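Local coordinates for protein 6-phospho-beta-d glycosidase (Streptococcus pyogenes, PDB 5FOO) that probably hydrolyses 6-phospho-beta-glucosides as a glycoside hydrolase of family 1, and holds 6-phosphocyclophellitol in its pocket, at residues 76-81 with 97-102; 369-374 with 387-392. The protein carries 1 engineered substitution. All blocks are in the same frame, centred on the assembly; numbering follows the deposited sequence.

Contact 1: residues 76-81 with 97-102; sequences SIQWTR and AYYNRV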
loop_
_atom_site.group_PDB
_atom_site.type_symbol
_atom_site.label_atom_id
_atom_site.label_comp_id
_atom_site.label_asym_id
_atom_site.label_seq_id
_atom_site.Cartn_x
_atom_site.Cartn_y
_atom_site.Cartn_z
ATOM N N SER A 76 9.319 -0.263 2.939
ATOM C CA SER A 76 9.691 0.358 1.703
ATOM C C SER A 76 11.038 1.000 1.838
ATOM O O SER A 76 11.479 1.357 2.932
ATOM C CB SER A 76 8.630 1.364 1.233
ATOM O OG SER A 76 8.641 2.563 2.000
ATOM N N ILE A 77 11.713 1.078 0.689
ATOM C CA ILE A 77 12.955 1.863 0.529
ATOM C C ILE A 77 12.517 3.230 -0.004
ATOM O O ILE A 77 11.752 3.313 -1.002
ATOM C CB ILE A 77 13.946 1.178 -0.458
ATOM C CG1 ILE A 77 14.466 -0.164 0.089
ATOM C CG2 ILE A 77 15.115 2.080 -0.819
ATOM C CD1 ILE A 77 15.299 -0.985 -0.909
ATOM N N GLN A 78 13.006 4.270 0.662
ATOM C CA GLN A 78 12.786 5.688 0.269
ATOM C C GLN A 78 13.790 6.131 -0.731
ATOM O O GLN A 78 14.948 6.172 -0.422
ATOM C CB GLN A 78 12.844 6.622 1.457
ATOM C CG GLN A 78 11.701 6.367 2.453
ATOM C CD GLN A 78 11.517 7.517 3.448
ATOM O OE1 GLN A 78 11.015 8.568 3.102
ATOM N NE2 GLN A 78 11.912 7.291 4.689
ATOM N N TRP A 79 13.308 6.474 -1.927
ATOM C CA TRP A 79 14.046 7.176 -2.937
ATOM C C TRP A 79 14.820 8.374 -2.339
ATOM O O TRP A 79 15.998 8.622 -2.684
ATOM C CB TRP A 79 13.003 7.646 -3.961
ATOM C CG TRP A 79 13.485 8.052 -5.282
ATOM C CD1 TRP A 79 14.777 8.235 -5.677
ATOM C CD2 TRP A 79 12.652 8.354 -6.432
ATOM N NE1 TRP A 79 14.815 8.647 -6.994
ATOM C CE2 TRP A 79 13.525 8.717 -7.485
ATOM C CE3 TRP A 79 11.244 8.353 -6.665
ATOM C CZ2 TRP A 79 13.055 9.089 -8.736
ATOM C CZ3 TRP A 79 10.789 8.708 -7.898
ATOM C CH2 TRP A 79 11.690 9.095 -8.928
ATOM N N THR A 80 14.161 9.095 -1.429
ATOM C CA THR A 80 14.733 10.260 -0.797
ATOM C C THR A 80 15.856 9.946 0.193
ATOM O O THR A 80 16.592 10.846 0.523
ATOM C CB THR A 80 13.655 11.075 -0.038
ATOM O OG1 THR A 80 12.963 10.244 0.928
ATOM C CG2 THR A 80 12.702 11.703 -1.015
ATOM N N ARG A 81 16.003 8.687 0.634
ATOM C CA ARG A 81 17.154 8.253 1.487
ATOM C C ARG A 81 18.262 7.607 0.670
ATOM O O ARG A 81 19.411 7.855 0.926
ATOM C CB ARG A 81 16.688 7.245 2.563
ATOM C CG ARG A 81 17.791 6.790 3.480
ATOM C CD ARG A 81 17.295 5.889 4.561
ATOM N NE ARG A 81 16.375 6.514 5.485
ATOM C CZ ARG A 81 16.675 7.408 6.412
ATOM N NH1 ARG A 81 17.881 7.831 6.567
ATOM N NH2 ARG A 81 15.696 7.889 7.227
ATOM N N ALA A 97 24.015 1.923 3.535
ATOM C CA ALA A 97 24.321 1.253 4.828
ATOM C C ALA A 97 23.041 1.040 5.631
ATOM O O ALA A 97 22.917 0.003 6.242
ATOM C CB ALA A 97 25.324 2.056 5.664
ATOM N N TYR A 98 22.076 1.996 5.583
ATOM C CA TYR A 98 20.795 1.830 6.315
ATOM C C TYR A 98 19.955 0.647 5.782
ATOM O O TYR A 98 19.513 -0.193 6.551
ATOM C CB TYR A 98 19.924 3.116 6.423
ATOM C CG TYR A 98 18.647 2.805 7.148
ATOM C CD1 TYR A 98 18.649 2.527 8.513
ATOM C CD2 TYR A 98 17.444 2.670 6.472
ATOM C CE1 TYR A 98 17.495 2.161 9.175
ATOM C CE2 TYR A 98 16.286 2.316 7.125
ATOM C CZ TYR A 98 16.309 2.066 8.481
ATOM O OH TYR A 98 15.156 1.671 9.135
ATOM N N TYR A 99 19.755 0.549 4.477
ATOM C CA TYR A 99 18.910 -0.521 3.915
ATOM C C TYR A 99 19.646 -1.895 3.997
ATOM O O TYR A 99 19.026 -2.964 4.214
ATOM C CB TYR A 99 18.351 -0.133 2.517
ATOM C CG TYR A 99 17.316 0.965 2.666
ATOM C CD1 TYR A 99 16.130 0.711 3.344
ATOM C CD2 TYR A 99 17.541 2.284 2.177
ATOM C CE1 TYR A 99 15.200 1.698 3.539
ATOM C CE2 TYR A 99 16.613 3.285 2.373
ATOM C CZ TYR A 99 15.459 2.993 3.065
ATOM O OH TYR A 99 14.528 3.977 3.327
ATOM N N ASN A 100 20.980 -1.845 3.986
ATOM C CA ASN A 100 21.736 -3.074 4.258
ATOM C C ASN A 100 21.498 -3.554 5.710
ATOM O O ASN A 100 21.316 -4.748 5.903
ATOM C CB ASN A 100 23.200 -2.946 3.875
ATOM C CG ASN A 100 23.432 -3.192 2.387
ATOM O OD1 ASN A 100 22.768 -4.049 1.785
ATOM N ND2 ASN A 100 24.353 -2.406 1.770
ATOM N N ARG A 101 21.407 -2.627 6.676
ATOM C CA ARG A 101 21.076 -2.978 8.087
ATOM C C ARG A 101 19.688 -3.625 8.138
ATOM O O ARG A 101 19.546 -4.699 8.686
ATOM C CB ARG A 101 21.118 -1.758 9.036
ATOM C CG ARG A 101 22.470 -1.305 9.562
ATOM C CD ARG A 101 22.410 0.023 10.367
ATOM N NE ARG A 101 21.369 0.002 11.416
ATOM C CZ ARG A 101 20.602 1.051 11.779
ATOM N NH1 ARG A 101 20.750 2.244 11.234
ATOM N NH2 ARG A 101 19.696 0.905 12.715
ATOM N N VAL A 102 18.685 -3.004 7.509
ATOM C CA VAL A 102 17.336 -3.530 7.510
ATOM C C VAL A 102 17.282 -4.961 6.948
ATOM O O VAL A 102 16.685 -5.886 7.513
ATOM C CB VAL A 102 16.357 -2.652 6.635
ATOM C CG1 VAL A 102 14.990 -3.271 6.647
ATOM C CG2 VAL A 102 16.275 -1.218 7.110
#

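Contact 2: residues 369-374 with 387-392; sequences VGISGE and DYRIQF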
loop_
_atom_site.group_PDB
_atom_site.type_symbol
_atom_site.label_atom_id
_atom_site.label_comp_id
_atom_site.label_asym_id
_atom_site.label_seq_id
_atom_site.Cartn_x
_atom_site.Cartn_y
_atom_site.Cartn_z
ATOM N N VAL A 369 -6.880 -2.588 11.680
ATOM C CA VAL A 369 -7.895 -1.693 12.250
ATOM C C VAL A 369 -7.212 -0.706 13.210
ATOM O O VAL A 369 -6.367 -1.074 14.048
ATOM C CB VAL A 369 -9.043 -2.455 12.977
ATOM C CG1 VAL A 369 -8.560 -3.243 14.186
ATOM C CG2 VAL A 369 -10.136 -1.453 13.391
ATOM N N GLY A 370 -7.602 0.553 13.061
ATOM C CA GLY A 370 -6.994 1.673 13.737
ATOM C C GLY A 370 -7.988 2.289 14.723
ATOM O O GLY A 370 -9.149 2.517 14.345
ATOM N N ILE A 371 -7.522 2.586 15.942
ATOM C CA ILE A 371 -8.366 3.037 17.079
ATOM C C ILE A 371 -7.576 4.102 17.803
ATOM O O ILE A 371 -6.355 3.990 17.909
ATOM C CB ILE A 371 -8.629 1.825 18.016
ATOM C CG1 ILE A 371 -9.532 0.819 17.298
ATOM C CG2 ILE A 371 -9.228 2.161 19.379
ATOM C CD1 ILE A 371 -10.874 1.404 16.903
ATOM N N SER A 372 -8.242 5.153 18.267
ATOM C CA SER A 372 -7.617 6.151 19.168
ATOM C C SER A 372 -7.754 5.792 20.665
ATOM O O SER A 372 -8.434 4.839 21.050
ATOM C CB SER A 372 -8.195 7.546 18.896
ATOM O OG SER A 372 -9.569 7.524 19.164
ATOM N N GLY A 373 -7.045 6.525 21.503
ATOM C CA GLY A 373 -7.205 6.400 22.940
ATOM C C GLY A 373 -7.033 4.993 23.493
ATOM O O GLY A 373 -7.792 4.565 24.413
ATOM N N GLU A 374 -6.021 4.269 22.988
ATOM C CA GLU A 374 -5.885 2.875 23.404
ATOM C C GLU A 374 -5.417 2.763 24.847
ATOM O O GLU A 374 -5.410 1.660 25.382
ATOM C CB GLU A 374 -4.932 2.073 22.485
ATOM C CG GLU A 374 -5.447 1.872 21.073
ATOM C CD GLU A 374 -4.706 0.777 20.328
ATOM O OE1 GLU A 374 -3.429 0.798 20.321
ATOM O OE2 GLU A 374 -5.427 -0.092 19.783
ATOM N N ASP A 387 -8.776 -6.461 22.340
ATOM C CA ASP A 387 -9.595 -7.570 21.811
ATOM C C ASP A 387 -10.427 -7.190 20.594
ATOM O O ASP A 387 -10.716 -8.065 19.779
ATOM C CB ASP A 387 -10.370 -8.397 22.852
ATOM C CG ASP A 387 -11.010 -7.582 23.894
ATOM O OD1 ASP A 387 -11.674 -6.568 23.556
ATOM O OD2 ASP A 387 -10.840 -7.973 25.076
ATOM N N TYR A 388 -10.807 -5.909 20.455
ATOM C CA TYR A 388 -11.367 -5.419 19.195
ATOM C C TYR A 388 -10.439 -5.740 17.984
ATOM O O TYR A 388 -10.912 -6.047 16.923
ATOM C CB TYR A 388 -11.654 -3.927 19.239
ATOM C CG TYR A 388 -10.490 -3.120 19.751
ATOM C CD1 TYR A 388 -10.363 -2.842 21.107
ATOM C CD2 TYR A 388 -9.540 -2.598 18.885
ATOM C CE1 TYR A 388 -9.267 -2.115 21.595
ATOM C CE2 TYR A 388 -8.461 -1.841 19.353
ATOM C CZ TYR A 388 -8.337 -1.609 20.712
ATOM O OH TYR A 388 -7.301 -0.908 21.218
ATOM N N ARG A 389 -9.119 -5.635 18.143
ATOM C CA ARG A 389 -8.179 -5.876 17.015
ATOM C C ARG A 389 -8.040 -7.393 16.697
ATOM O O ARG A 389 -8.080 -7.829 15.548
ATOM C CB ARG A 389 -6.816 -5.256 17.327
ATOM C CG ARG A 389 -5.823 -5.437 16.189
ATOM C CD ARG A 389 -4.628 -4.539 16.326
ATOM N NE ARG A 389 -5.066 -3.171 16.202
ATOM C CZ ARG A 389 -5.090 -2.273 17.181
ATOM N NH1 ARG A 389 -4.667 -2.571 18.427
ATOM N NH2 ARG A 389 -5.566 -1.036 16.895
ATOM N N ILE A 390 -7.909 -8.196 17.750
ATOM C CA ILE A 390 -7.996 -9.669 17.654
ATOM C C ILE A 390 -9.237 -10.119 16.913
ATOM O O ILE A 390 -9.148 -10.836 15.891
ATOM C CB ILE A 390 -7.946 -10.305 19.031
ATOM C CG1 ILE A 390 -6.541 -10.050 19.621
ATOM C CG2 ILE A 390 -8.303 -11.807 18.964
ATOM C CD1 ILE A 390 -6.356 -10.519 21.064
ATOM N N GLN A 391 -10.393 -9.633 17.358
ATOM C CA GLN A 391 -11.615 -9.949 16.691
ATOM C C GLN A 391 -11.596 -9.515 15.214
ATOM O O GLN A 391 -11.919 -10.308 14.297
ATOM C CB GLN A 391 -12.768 -9.276 17.407
ATOM C CG GLN A 391 -14.124 -9.626 16.846
ATOM C CD GLN A 391 -14.416 -11.107 17.076
ATOM O OE1 GLN A 391 -13.951 -11.703 18.082
ATOM N NE2 GLN A 391 -15.148 -11.726 16.136
ATOM N N PHE A 392 -11.252 -8.260 14.941
ATOM C CA PHE A 392 -11.195 -7.798 13.542
ATOM C C PHE A 392 -10.258 -8.709 12.714
ATOM O O PHE A 392 -10.622 -9.135 11.631
ATOM C CB PHE A 392 -10.737 -6.318 13.507
ATOM C CG PHE A 392 -10.605 -5.681 12.125
ATOM C CD1 PHE A 392 -9.465 -5.875 11.343
ATOM C CD2 PHE A 392 -11.545 -4.745 11.670
ATOM C CE1 PHE A 392 -9.321 -5.222 10.108
ATOM C CE2 PHE A 392 -11.387 -4.103 10.479
ATOM C CZ PHE A 392 -10.278 -4.314 9.688
HETATM O O HOH W 1 -4.233 -3.536 13.178
#

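Contact 1: residues 76-81 with 97-102
Tyr98 and Tyr99, successive residues of helix 93-108, both reach the segment that leaves the barrel at residues 76-81. Tyr98 comes first, setting CD2 3.7 Å from CD of Arg81. Its ring plane is turned 51° from the guanidinium, whose CZ is 5.2 Å from the Tyr98 ring centroid, too far for more than a weak cation-pi attraction. Tyr98 CD2 also lies above the centre of the Tyr99 ring. The opposite face of Tyr99 receives Ile77, whose CG2 makes a CH-pi contact 3.9 Å from the Tyr99 ring centroid, shifted toward the rim. CG2, anti to the Ile77 backbone N, is the branch over the face, and CG1 reaches Tyr99 CD1. At the tip of the ring, Gln78 N donates to Tyr99 OH at 3.1 Å in a nearly straight bond (170°). The same hydroxyl is hydrogen-bonded to Glu20, which also forms a salt bridge with Arg81 and a hydrogen bond with Gln78 NE2. Arg81 CD packs 3.5 Å from Tyr99 CE2, and the chain bends at chi3 (-64°), which places NE; Tyr99 OH lies in the guanidinium plane, at its edge. The arrangement belongs to a beta-alpha unit of the TIM barrel: Tyr98 and Tyr99 of helix 93-108 pack against the turn that follows the C-terminal end of strand 72-76.

Contact 2: residues 369-374 with 387-392
Arg389 presents the edge of its guanidinium to the loop 369-374 and grips two acceptors lying close to its plane. Side-on, NE and NH2 both donate to the carbonyl oxygen of Val369, the NH2 to O bond being the shorter at 3.0 Å. End-on, NH1 and NH2 converge on one oxygen of Glu374, with NH1 2.9 Å from OE2 in a salt bridge. The carboxylate is turned 70° from the guanidinium; OE2 meets NH1 with its syn lone pair, whereas NH2 approaches from above the carboxylate plane. The two arginine nitrogens would be expected to stabilise the carboxylate anion. Tyr388 OH also donates to Glu374 OE2, at the edge of the phenol ring; the modelled 2.5 Å is very short and may be an underestimate. Outside the two segments, Asp386 pairs with Arg389 NH1 and Lys447 with Glu374 OE1. Two apolar contacts accompany the polar group: Ile371 CG1 comes obliquely to Tyr388 CE2 at 3.5 Å, and Val369 stands over the Phe392 ring, CB 3.6 Å from its centroid and only 8° off the normal. A water accepts from Val369 N and, weakly, from Arg389 NE. This is the seventh beta-alpha unit of a TIM barrel: the loop that begins just after strand 362-367, which carries pocket residue Glu366, is tied back onto the first turns of helix 387-405.

Contacts 1 and 2 belong to separate beta-alpha units of the same eight-stranded barrel, following strands 72-76 and 362-367, the second and seventh. Their centres are 30 Å apart and their nearest atoms about 19 Å, so they do not touch, and along the chain they come in series. The bound 6-phosphocyclophellitol relates them: the side chain of Ser76 in contact 1 is about 9 Å from it and Gly370 in contact 2 about 6 Å. Ser76 and Gln78 touch Pro17 in helix 16-19, which includes pocket residue Gln18, while contact 2 follows strand 362-367 in sequence. Each lies near the pocket without belonging to the residues that line it, in a loop-to-helix junction of the barrel.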